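Local coordinates for elicitor protein Hrip2 (Magnaporthe oryzae, PDB 5FID), which is a fungal protein elicitor of the Bys1 family that probably triggers defence responses in the host plant, at residues W84-P87 and F88-K91. The protein carries 1 engineered substitution. Sequence-based numbering, arbitrary orientation.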
loop_
_atom_site.group_PDB
_atom_site.type_symbol
_atom_site.label_atom_id
_atom_site.label_comp_id
_atom_site.label_asym_id
_atom_site.label_seq_id
_atom_site.Cartn_x
_atom_site.Cartn_y
_atom_site.Cartn_z
ATOM N N TRP A 84 -7.805 14.536 8.114
ATOM C CA TRP A 84 -7.952 15.970 8.374
ATOM C C TRP A 84 -9.388 16.443 8.206
ATOM O O TRP A 84 -9.666 17.641 8.322
ATOM C CB TRP A 84 -7.049 16.788 7.441
ATOM C CG TRP A 84 -5.604 16.344 7.445
ATOM C CD1 TRP A 84 -4.968 15.626 8.414
ATOM C CD2 TRP A 84 -4.627 16.593 6.422
ATOM N NE1 TRP A 84 -3.652 15.414 8.062
ATOM C CE2 TRP A 84 -3.418 15.994 6.842
ATOM C CE3 TRP A 84 -4.662 17.250 5.189
ATOM C CZ2 TRP A 84 -2.245 16.048 6.075
ATOM C CZ3 TRP A 84 -3.495 17.309 4.430
ATOM C CH2 TRP A 84 -2.305 16.705 4.874
ATOM N N GLY A 85 -10.289 15.506 7.923
ATOM C CA GLY A 85 -11.688 15.823 7.685
ATOM C C GLY A 85 -12.243 15.054 6.491
ATOM O O GLY A 85 -11.509 14.356 5.811
ATOM N N ASN A 86 -13.545 15.164 6.250
ATOM C CA ASN A 86 -14.166 14.601 5.055
ATOM C C ASN A 86 -15.530 15.215 4.813
ATOM O O ASN A 86 -16.520 14.785 5.408
ATOM C CB ASN A 86 -14.320 13.080 5.131
ATOM C CG ASN A 86 -14.902 12.501 3.842
ATOM O OD1 ASN A 86 -15.029 13.210 2.829
ATOM N ND2 ASN A 86 -15.253 11.224 3.866
ATOM N N PRO A 87 -15.583 16.217 3.925
ATOM C CA PRO A 87 -16.810 16.944 3.593
ATOM C C PRO A 87 -17.794 16.044 2.872
ATOM O O PRO A 87 -18.974 16.391 2.753
ATOM C CB PRO A 87 -16.323 18.031 2.627
ATOM C CG PRO A 87 -14.870 18.161 2.877
ATOM C CD PRO A 87 -14.408 16.781 3.240
ATOM N N PHE A 88 -17.302 14.898 2.399
ATOM C CA PHE A 88 -18.081 14.005 1.546
ATOM C C PHE A 88 -18.428 12.710 2.249
ATOM O O PHE A 88 -18.741 11.716 1.603
ATOM C CB PHE A 88 -17.313 13.715 0.253
ATOM C CG PHE A 88 -16.641 14.930 -0.328
ATOM C CD1 PHE A 88 -17.360 15.847 -1.083
ATOM C CD2 PHE A 88 -15.294 15.160 -0.114
ATOM C CE1 PHE A 88 -16.744 16.971 -1.614
ATOM C CE2 PHE A 88 -14.671 16.282 -0.639
ATOM C CZ PHE A 88 -15.399 17.192 -1.393
ATOM N N ALA A 89 -18.395 12.735 3.578
ATOM C CA ALA A 89 -18.675 11.550 4.387
ATOM C C ALA A 89 -20.045 10.905 4.121
ATOM O O ALA A 89 -20.196 9.683 4.217
ATOM C CB ALA A 89 -18.524 11.897 5.860
ATOM N N ASP A 90 -21.028 11.727 3.773
ATOM C CA ASP A 90 -22.393 11.267 3.522
ATOM C C ASP A 90 -22.603 10.752 2.090
ATOM O O ASP A 90 -23.716 10.371 1.725
ATOM C CB ASP A 90 -23.383 12.413 3.792
ATOM C CG ASP A 90 -23.135 13.631 2.899
ATOM O OD1 ASP A 90 -21.966 13.906 2.553
ATOM O OD2 ASP A 90 -24.115 14.325 2.535
ATOM N N LYS A 91 -21.543 10.756 1.282
ATOM C CA LYS A 91 -21.631 10.354 -0.126
ATOM C C LYS A 91 -20.616 9.261 -0.449
ATOM O O LYS A 91 -19.791 8.906 0.390
ATOM C CB LYS A 91 -21.382 11.554 -1.036
ATOM C CG LYS A 91 -22.359 12.689 -0.849
ATOM C CD LYS A 91 -23.773 12.274 -1.266
ATOM C CE LYS A 91 -24.733 13.440 -1.108
ATOM N NZ LYS A 91 -24.172 14.406 -0.120
HETATM O O HOH W 1 -20.784 14.808 5.116
#
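N86 reaches forward over the peptide that follows it and takes the backbone N-H of F88 on its side-chain oxygen, with N86 OD1 and F88 N 2.9 Å apart. CG anti to the backbone N (chi1 -177°) sets the amide beside its own carbonyl carbon, facing the following residues. The N-H comes from above the amide plane, 57° out of it, rather than along a lone pair. This pairing of an Asn side chain with the backbone N two residues on makes an Asx turn, here superposed on a type I beta turn from N86 to A89, whose closing bond from A89 N to N86 O is weak at 3.3 Å.

From CB outward, the F88 side chain folds back along N86 and P87. Its CB is 3.5 Å from N86 OD1. CG lies 3.6 Å from P87 C, which CD1 also meets. CD2 touches N86 OD1, near the ring plane, and P87 CD, while CE2 passes the proline's CD and CG. P87 CB sits over the ring face, 4.0 Å from the F88 centroid, in a CH-pi contact.

A second type I turn, F88 to K91, overlaps the first by two residues and is closed by K91 N to F88 O; a salt bridge joins K91 NZ to D90 OD2 at 2.7 Å. In this loop between strands 75-81 and 93-96, backbone and Asn bonds thus close consecutive turns, K55 NZ bonds P87 O, and F88 is buried against V53 and M63.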